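Local atomic coordinates of gamma-glutamyltranspeptidase (Streptomyces lincolnensis, PDB entry 6J3A), a protein that probably acts as a gamma-glutamyltranspeptidase-like enzyme of the N-terminal nucleophile (Ntn) hydrolase superfamily, related to LmbA. Residues H53-A58 / A436-G441; V80-A85 / G243-A248; P103-V108 / L456-Q461; T161-S166 / S445-P450. One frame throughout, in Å; residues are numbered along the deposited sequence.

Overall arrangement
Three of the four contacts draw on one run of chain: residues 436-441, 445-450 and 456-461 follow strand 433-436, pass the short hairpin 448-449/454-455, and meet in turn loop 53-58, the start of helix 164-170 and loop 103-108. Interaction 2 instead ties loop 80-85 to the start of helix 247-252. The run comes last along the chain, after 53-58, 80-85, 103-108, 161-166 and 243-248, so most contacts cross, while interaction 4 falls within the span of interaction 3. Interaction 3 touches each of the others, its centre about 12, 10 and 15 Å from those of interactions 1, 2 and 4. This Ntn-type fold thus joins the run to its first half at three places.

Interaction 1: residues H53-A58 / A436-G441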
# COMPACT_ATOMS: atom_id res chain seq x y z
N HIS A 53 -5.50 -7.86 -20.12
CA HIS A 53 -6.93 -7.56 -20.32
C HIS A 53 -7.30 -6.07 -20.40
O HIS A 53 -8.46 -5.75 -20.69
CB HIS A 53 -7.74 -8.20 -19.18
CG HIS A 53 -7.40 -7.66 -17.82
ND1 HIS A 53 -8.36 -7.24 -16.93
CD2 HIS A 53 -6.21 -7.46 -17.21
CE1 HIS A 53 -7.78 -6.83 -15.82
NE2 HIS A 53 -6.47 -6.95 -15.97
N LEU A 54 -6.35 -5.18 -20.09
CA LEU A 54 -6.57 -3.73 -20.07
C LEU A 54 -5.57 -2.89 -20.86
O LEU A 54 -5.84 -1.72 -21.12
CB LEU A 54 -6.66 -3.26 -18.62
CG LEU A 54 -7.89 -3.76 -17.84
CD1 LEU A 54 -7.76 -3.41 -16.37
CD2 LEU A 54 -9.20 -3.20 -18.37
N ASN A 55 -4.44 -3.47 -21.25
CA ASN A 55 -3.51 -2.80 -22.16
C ASN A 55 -2.55 -3.82 -22.79
O ASN A 55 -2.67 -5.01 -22.58
CB ASN A 55 -2.74 -1.70 -21.43
CG ASN A 55 -1.64 -2.24 -20.54
OD1 ASN A 55 -1.75 -3.33 -19.99
ND2 ASN A 55 -0.58 -1.46 -20.38
N GLY A 56 -1.63 -3.32 -23.59
CA GLY A 56 -0.62 -4.17 -24.20
C GLY A 56 0.33 -3.32 -25.02
O GLY A 56 0.05 -2.14 -25.23
N PRO A 57 1.44 -3.90 -25.49
CA PRO A 57 2.49 -3.13 -26.17
C PRO A 57 2.11 -2.44 -27.49
O PRO A 57 2.69 -1.41 -27.82
CB PRO A 57 3.61 -4.17 -26.40
CG PRO A 57 3.34 -5.24 -25.41
CD PRO A 57 1.85 -5.30 -25.30
N ALA A 58 1.14 -3.00 -28.23
CA ALA A 58 0.67 -2.41 -29.49
C ALA A 58 -0.53 -1.47 -29.31
O ALA A 58 -1.21 -1.12 -30.28
CB ALA A 58 0.34 -3.50 -30.49
N ALA A 436 0.86 9.04 -16.97
CA ALA A 436 0.62 8.35 -18.24
C ALA A 436 -0.60 7.46 -18.12
O ALA A 436 -0.79 6.82 -17.09
CB ALA A 436 1.82 7.51 -18.64
N THR A 437 -1.38 7.40 -19.18
CA THR A 437 -2.58 6.59 -19.23
C THR A 437 -2.44 5.61 -20.39
O THR A 437 -2.97 5.85 -21.46
CB THR A 437 -3.82 7.51 -19.41
OG1 THR A 437 -3.89 8.41 -18.31
CG2 THR A 437 -5.12 6.73 -19.46
N PRO A 438 -1.68 4.50 -20.19
CA PRO A 438 -1.54 3.54 -21.28
C PRO A 438 -2.72 2.58 -21.40
O PRO A 438 -3.31 2.19 -20.40
CB PRO A 438 -0.26 2.78 -20.92
CG PRO A 438 -0.24 2.83 -19.44
CD PRO A 438 -0.78 4.17 -19.07
N SER A 439 -3.02 2.19 -22.64
CA SER A 439 -4.21 1.43 -22.94
C SER A 439 -4.09 0.78 -24.30
O SER A 439 -3.12 1.01 -25.02
CB SER A 439 -5.42 2.36 -22.92
OG SER A 439 -6.64 1.65 -23.13
N GLY A 440 -5.09 -0.03 -24.64
CA GLY A 440 -5.19 -0.66 -25.95
C GLY A 440 -4.27 -1.85 -26.13
O GLY A 440 -3.29 -2.01 -25.41
N GLY A 441 -4.61 -2.69 -27.11
CA GLY A 441 -3.87 -3.92 -27.36
C GLY A 441 -4.17 -4.97 -26.31
O GLY A 441 -3.35 -5.83 -26.03
O HOH W 1 -0.40 0.37 -24.12
O HOH W 2 -0.73 -5.31 -27.40
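N55 and G56 meet S439, G440 and G441 where two buried loops of the Ntn-type fold pass each other, one entering strand 61-66 and the other leaving strand 433-436. The contact is mostly backbone. G440 O sits 3.4 Å from N55 CA in a CH...O contact, while N55 CB rests over S439 CA at 3.8 Å. No direct hydrogen bond joins the loops; instead, water 2 accepts from A58 N at 3.1 Å and donates to G441 O at 3.0 Å, and water 1 lies beside both G56 O and S439 O. Glycine suits this close passage: a CB on G56 would run into G441 O, and one on G441 would press on the carbonyl carbon of A58. G440 and G441 also both have positive phi. S439 holds OG anti to its backbone N (chi1 -176°), and this hydroxyl is hydrogen-bonded to OG1 of T421, the first residue modelled after the gap at 384-420, a position consistent with the N-terminal threonine exposed by self-cleavage in this family. Helix 36-50 packs against the pair through L47, which touches both N55 and P438; V61 of strand 61-66 also meets P438, and helix 146-154 receives H53.

Interaction 2: residues V80-A85 / G243-A248; sequences VAPAGA and GTLTAA
The pyrrolidine ring of P82 is the one ring in this contact, no aromatic group taking part, and it is met by T244 and L245, whose side chains both cross it at about a right angle. T244 OG1 lies 3.6 Å from P82 CB, and L245 CD1 reaches P82 CG at 3.8 Å. P82 opens a type I beta turn closed by the bond from A85 N to P82 O (2.9 Å), so the contact sets a turn against the lead-in to helix 247-252. T246 is the N-cap of that helix: its hydroxyl caps a backbone N just past the segment and D249 OD2 takes the T246 N-H, as in a capping box. D249 OD1 also binds A83 N, joining helix start and turn directly. With OG1 between its backbone N and carbonyl carbon (chi1 64°), T244 directs that oxygen to P82 and to A85 CB, 3.7 Å away. An alanine at T244 would lack OG1 and CG2 and would probably leave a gap beside P82, G84 and A85, letting the turn settle less firmly on the loop. G84 fits closely, for a CB on it would press on T244 CB. L460 packs against P82 as well, and H89 and Y90 of helix 87-92 touch T244 and A85. T244 CG2 lies 3.5 Å from G84 O.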
# COMPACT_ATOMS: atom_id res chain seq x y z
N VAL A 80 -2.16 6.85 -35.33
CA VAL A 80 -3.11 7.34 -36.35
C VAL A 80 -3.79 6.20 -37.11
O VAL A 80 -3.37 5.04 -37.05
CB VAL A 80 -2.43 8.29 -37.38
CG1 VAL A 80 -1.97 9.57 -36.70
CG2 VAL A 80 -1.27 7.61 -38.12
N ALA A 81 -4.84 6.56 -37.84
CA ALA A 81 -5.47 5.67 -38.81
C ALA A 81 -4.50 5.34 -39.95
O ALA A 81 -3.66 6.18 -40.32
CB ALA A 81 -6.73 6.30 -39.36
N PRO A 82 -4.59 4.11 -40.51
CA PRO A 82 -3.72 3.83 -41.65
C PRO A 82 -4.10 4.62 -42.90
O PRO A 82 -5.25 5.05 -43.05
CB PRO A 82 -3.89 2.32 -41.88
CG PRO A 82 -4.48 1.78 -40.61
CD PRO A 82 -5.26 2.90 -39.99
N ALA A 83 -3.12 4.80 -43.78
CA ALA A 83 -3.29 5.49 -45.06
C ALA A 83 -4.53 5.03 -45.87
O ALA A 83 -5.16 5.85 -46.55
CB ALA A 83 -2.02 5.34 -45.89
N GLY A 84 -4.87 3.74 -45.78
CA GLY A 84 -6.06 3.18 -46.47
C GLY A 84 -7.37 3.10 -45.67
O GLY A 84 -8.34 2.47 -46.11
N ALA A 85 -7.40 3.76 -44.51
CA ALA A 85 -8.52 3.62 -43.59
C ALA A 85 -9.50 4.76 -43.79
O ALA A 85 -9.57 5.67 -42.97
CB ALA A 85 -8.02 3.59 -42.16
N GLY A 243 -7.39 -5.81 -42.22
CA GLY A 243 -6.95 -4.46 -41.88
C GLY A 243 -6.22 -3.82 -43.05
O GLY A 243 -5.54 -4.51 -43.81
N THR A 244 -6.37 -2.50 -43.17
CA THR A 244 -5.73 -1.73 -44.25
C THR A 244 -4.32 -1.30 -43.88
O THR A 244 -3.62 -0.73 -44.71
CB THR A 244 -6.53 -0.45 -44.58
OG1 THR A 244 -6.52 0.44 -43.45
CG2 THR A 244 -7.96 -0.78 -44.97
N LEU A 245 -3.94 -1.54 -42.62
CA LEU A 245 -2.59 -1.27 -42.13
C LEU A 245 -1.51 -1.88 -43.04
O LEU A 245 -1.68 -2.99 -43.55
CB LEU A 245 -2.44 -1.80 -40.70
CG LEU A 245 -1.18 -1.36 -39.95
CD1 LEU A 245 -1.35 0.02 -39.33
CD2 LEU A 245 -0.80 -2.38 -38.88
N THR A 246 -0.42 -1.14 -43.23
CA THR A 246 0.67 -1.53 -44.14
C THR A 246 2.03 -1.27 -43.51
O THR A 246 2.14 -0.54 -42.53
CB THR A 246 0.65 -0.72 -45.46
OG1 THR A 246 1.22 0.58 -45.24
CG2 THR A 246 -0.78 -0.56 -46.02
N ALA A 247 3.06 -1.84 -44.12
CA ALA A 247 4.46 -1.65 -43.70
C ALA A 247 4.85 -0.19 -43.59
O ALA A 247 5.46 0.22 -42.61
CB ALA A 247 5.39 -2.36 -44.67
N ALA A 248 4.49 0.59 -44.62
CA ALA A 248 4.75 2.04 -44.65
C ALA A 248 4.01 2.88 -43.60
O ALA A 248 4.54 3.92 -43.19
CB ALA A 248 4.45 2.59 -46.04

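Interaction 3: residues P103-V108 / L456-Q461; sequences PLAAAV and LGTRLQ
L456 begins the contact with its CB 3.9 Å from A106 CB, its side chain also packing on L225 and A229 of helix 220-229. At G457 the backbone takes over: G457 O faces A106 CA at 3.2 Å in a CH...O contact, and water 4 accepts from G457 N and donates to A107 O. T458 follows, its CB 3.8 Å from A105 CB. R459 contributes its backbone N, which shares water 3 with A107 N; the guanidinium leads away to a salt bridge with E60 and a hydrogen bond with S439 OG, which ties this loop to the one at residues 436-441. Here the chain enters a 3-10 segment, packed on a loop in which residues 103-105 have helical backbone angles without the regular bonds. L460 N donates to A105 O at 2.8 Å, the N-H...O angle 138° and the donor in the carbonyl plane. The L460 side chain lies against A106 and A107. Its CG, anti to the carbonyl carbon (chi1 -58°), is 3.4 Å from A105 O; CD1 meets A106 O at 3.1 Å and CD2 meets A107 CB at 3.8 Å. An alanine at L460 would keep the backbone bond but would probably open a gap facing A106 O and A107 CB and take away one of the apolar neighbours of P82. Q461 NE2 turns back to T458 O (2.9 Å), while OE1 accepts from Y548 N.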
# COMPACT_ATOMS: atom_id res chain seq x y z
N PRO A 103 -8.86 -6.23 -36.87
CA PRO A 103 -7.79 -5.38 -37.39
C PRO A 103 -8.26 -4.10 -38.08
O PRO A 103 -7.44 -3.22 -38.31
CB PRO A 103 -7.06 -6.30 -38.37
CG PRO A 103 -8.10 -7.24 -38.85
CD PRO A 103 -9.07 -7.41 -37.72
N LEU A 104 -9.56 -3.99 -38.41
CA LEU A 104 -10.11 -2.71 -38.91
C LEU A 104 -10.16 -1.62 -37.83
O LEU A 104 -10.14 -0.43 -38.15
CB LEU A 104 -11.52 -2.87 -39.50
CG LEU A 104 -11.68 -3.57 -40.85
CD1 LEU A 104 -13.16 -3.83 -41.10
CD2 LEU A 104 -11.09 -2.74 -41.98
N ALA A 105 -10.23 -2.01 -36.56
CA ALA A 105 -10.25 -1.07 -35.43
C ALA A 105 -8.86 -0.62 -34.98
O ALA A 105 -8.73 0.37 -34.26
CB ALA A 105 -11.03 -1.67 -34.26
N ALA A 106 -7.82 -1.34 -35.40
CA ALA A 106 -6.43 -1.00 -35.02
C ALA A 106 -5.94 0.32 -35.60
O ALA A 106 -5.90 0.48 -36.83
CB ALA A 106 -5.48 -2.12 -35.44
N ALA A 107 -5.55 1.25 -34.73
CA ALA A 107 -4.76 2.40 -35.16
C ALA A 107 -3.31 1.95 -35.21
O ALA A 107 -2.99 0.87 -34.71
CB ALA A 107 -4.93 3.55 -34.18
N VAL A 108 -2.43 2.76 -35.81
CA VAL A 108 -0.99 2.45 -35.80
C VAL A 108 -0.57 2.37 -34.33
O VAL A 108 -0.89 3.26 -33.57
CB VAL A 108 -0.14 3.54 -36.52
CG1 VAL A 108 1.35 3.26 -36.38
CG2 VAL A 108 -0.49 3.63 -38.00
N LEU A 456 -2.95 -6.46 -31.77
CA LEU A 456 -3.17 -5.07 -32.15
C LEU A 456 -4.32 -4.42 -31.38
O LEU A 456 -5.19 -5.09 -30.79
CB LEU A 456 -3.46 -4.99 -33.65
CG LEU A 456 -2.25 -5.19 -34.57
CD1 LEU A 456 -2.69 -5.65 -35.95
CD2 LEU A 456 -1.43 -3.92 -34.67
N GLY A 457 -4.31 -3.09 -31.41
CA GLY A 457 -5.27 -2.27 -30.69
C GLY A 457 -6.61 -2.16 -31.39
O GLY A 457 -6.84 -2.82 -32.41
N THR A 458 -7.49 -1.34 -30.84
CA THR A 458 -8.84 -1.15 -31.37
C THR A 458 -9.35 0.29 -31.21
O THR A 458 -10.56 0.51 -31.04
CB THR A 458 -9.83 -2.08 -30.65
OG1 THR A 458 -9.79 -1.82 -29.24
CG2 THR A 458 -9.51 -3.55 -30.93
N ARG A 459 -8.45 1.27 -31.30
CA ARG A 459 -8.81 2.66 -30.96
C ARG A 459 -9.59 3.38 -32.06
O ARG A 459 -10.35 4.30 -31.76
CB ARG A 459 -7.59 3.47 -30.54
CG ARG A 459 -7.88 4.75 -29.74
CD ARG A 459 -8.53 4.52 -28.39
NE ARG A 459 -7.74 3.63 -27.55
CZ ARG A 459 -8.04 3.25 -26.32
NH1 ARG A 459 -9.15 3.68 -25.72
NH2 ARG A 459 -7.23 2.41 -25.67
N LEU A 460 -9.43 2.95 -33.31
CA LEU A 460 -10.25 3.51 -34.41
C LEU A 460 -11.75 3.33 -34.21
O LEU A 460 -12.54 3.98 -34.87
CB LEU A 460 -9.83 2.94 -35.77
CG LEU A 460 -8.37 3.17 -36.15
CD1 LEU A 460 -8.06 2.58 -37.52
CD2 LEU A 460 -8.02 4.64 -36.16
N GLN A 461 -12.14 2.46 -33.28
CA GLN A 461 -13.55 2.30 -32.92
C GLN A 461 -14.24 3.57 -32.47
O GLN A 461 -15.46 3.66 -32.53
CB GLN A 461 -13.72 1.19 -31.87
CG GLN A 461 -13.50 1.59 -30.43
CD GLN A 461 -13.74 0.43 -29.50
OE1 GLN A 461 -14.89 0.14 -29.14
NE2 GLN A 461 -12.67 -0.26 -29.13
O HOH W 3 -5.26 1.03 -31.79
O HOH W 4 -2.86 -0.45 -32.28

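Interaction 4: residues T161-S166 / S445-P450; sequences TEWTTS and SNPVVP
W163, T165 and S166 at the N-terminal end of helix 164-170 pack on P447 and V448, a contact combining CH-pi packing with hydrogen bonds that joins the helix start to the first strand of the short hairpin 448-449/454-455. W163, the N-cap residue, turns one indole face to the N446-P447 backbone. P447 CD stands over that face, 3.9 Å from the centroid of the five-membered ring and 12° off its normal, a CH-pi contact. N446 C and P447 N lie over the same face, off-centre over the ring, and S445 C approaches CH2 at 3.3 Å. NE1, in the same five-membered ring, is hydrogen-bonded to M234 O, which would limit rotation of the indole. Two hydroxyls then grip the backbone of V448. T165 OG1 donates to V448 O at 2.7 Å, in the carbonyl plane and on a lone pair. With OG anti to its carbonyl carbon (chi1 -67°), the S166 hydroxyl meets V448 N, accepting from it at 2.7 Å with an N-H...O angle of 152°; it also donates to water 5, which in turn donates to N446 O. Helix 220-229 is near too, Q228 touching P447, V449 and P450, while T233 of strand 233-234 touches W163 and P447. T165 CG2 rests on P450 CB at 3.8 Å.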
# COMPACT_ATOMS: atom_id res chain seq x y z
N THR A 161 -12.55 -21.20 -31.52
CA THR A 161 -13.11 -21.43 -32.85
C THR A 161 -12.57 -20.49 -33.92
O THR A 161 -12.61 -20.82 -35.09
CB THR A 161 -14.65 -21.26 -32.86
OG1 THR A 161 -15.00 -19.88 -32.71
CG2 THR A 161 -15.31 -22.11 -31.75
N GLU A 162 -12.06 -19.33 -33.51
CA GLU A 162 -11.81 -18.23 -34.44
C GLU A 162 -10.40 -17.63 -34.27
O GLU A 162 -9.60 -17.74 -35.19
CB GLU A 162 -12.93 -17.19 -34.28
CG GLU A 162 -13.40 -16.51 -35.55
CD GLU A 162 -13.87 -17.43 -36.67
OE1 GLU A 162 -15.03 -17.89 -36.65
OE2 GLU A 162 -13.08 -17.63 -37.60
N TRP A 163 -10.10 -17.05 -33.10
CA TRP A 163 -8.77 -16.45 -32.82
C TRP A 163 -7.87 -17.45 -32.12
O TRP A 163 -7.59 -17.34 -30.93
CB TRP A 163 -8.85 -15.18 -31.96
CG TRP A 163 -9.70 -14.07 -32.53
CD1 TRP A 163 -10.23 -13.98 -33.80
CD2 TRP A 163 -10.10 -12.87 -31.86
NE1 TRP A 163 -10.94 -12.82 -33.93
CE2 TRP A 163 -10.88 -12.12 -32.76
CE3 TRP A 163 -9.88 -12.38 -30.57
CZ2 TRP A 163 -11.44 -10.89 -32.41
CZ3 TRP A 163 -10.44 -11.16 -30.23
CH2 TRP A 163 -11.21 -10.43 -31.15
N THR A 164 -7.41 -18.43 -32.88
CA THR A 164 -6.70 -19.57 -32.30
C THR A 164 -5.32 -19.21 -31.78
O THR A 164 -4.80 -19.90 -30.91
CB THR A 164 -6.59 -20.74 -33.30
OG1 THR A 164 -6.01 -20.27 -34.52
CG2 THR A 164 -7.96 -21.34 -33.56
N THR A 165 -4.72 -18.14 -32.30
CA THR A 165 -3.42 -17.68 -31.79
C THR A 165 -3.52 -17.12 -30.37
O THR A 165 -2.55 -17.17 -29.62
CB THR A 165 -2.80 -16.61 -32.70
OG1 THR A 165 -3.73 -15.54 -32.89
CG2 THR A 165 -2.41 -17.22 -34.04
N SER A 166 -4.69 -16.59 -30.03
CA SER A 166 -4.98 -16.11 -28.67
C SER A 166 -5.27 -17.27 -27.70
O SER A 166 -4.91 -17.20 -26.52
CB SER A 166 -6.14 -15.12 -28.67
OG SER A 166 -5.79 -13.92 -29.34
N SER A 445 -9.96 -8.40 -27.72
CA SER A 445 -10.45 -7.65 -28.90
C SER A 445 -9.62 -7.76 -30.19
O SER A 445 -10.03 -7.22 -31.22
CB SER A 445 -10.64 -6.18 -28.50
OG SER A 445 -11.60 -6.06 -27.45
N ASN A 446 -8.49 -8.46 -30.16
CA ASN A 446 -7.82 -8.90 -31.39
C ASN A 446 -7.09 -10.22 -31.16
O ASN A 446 -6.64 -10.50 -30.05
CB ASN A 446 -6.82 -7.85 -31.91
CG ASN A 446 -7.40 -6.98 -33.01
OD1 ASN A 446 -7.79 -7.46 -34.07
ND2 ASN A 446 -7.43 -5.67 -32.78
N PRO A 447 -6.96 -11.02 -32.22
CA PRO A 447 -6.14 -12.22 -32.07
C PRO A 447 -4.68 -11.84 -31.81
O PRO A 447 -4.18 -10.85 -32.35
CB PRO A 447 -6.27 -12.88 -33.45
CG PRO A 447 -6.46 -11.74 -34.39
CD PRO A 447 -7.34 -10.79 -33.62
N VAL A 448 -4.02 -12.64 -30.98
CA VAL A 448 -2.60 -12.50 -30.75
C VAL A 448 -1.81 -12.61 -32.05
O VAL A 448 -2.02 -13.51 -32.85
CB VAL A 448 -2.10 -13.56 -29.75
CG1 VAL A 448 -0.57 -13.67 -29.74
CG2 VAL A 448 -2.60 -13.22 -28.35
N VAL A 449 -0.89 -11.67 -32.23
CA VAL A 449 0.13 -11.77 -33.27
C VAL A 449 1.08 -12.90 -32.85
O VAL A 449 1.90 -12.72 -31.94
CB VAL A 449 0.91 -10.45 -33.45
CG1 VAL A 449 1.91 -10.57 -34.59
CG2 VAL A 449 -0.04 -9.26 -33.67
N PRO A 450 0.98 -14.08 -33.51
CA PRO A 450 1.55 -15.31 -32.94
C PRO A 450 3.05 -15.22 -32.62
O PRO A 450 3.46 -15.69 -31.55
CB PRO A 450 1.25 -16.39 -34.00
CG PRO A 450 0.94 -15.66 -35.25
CD PRO A 450 0.50 -14.27 -34.90
O HOH W 5 -5.53 -11.67 -27.76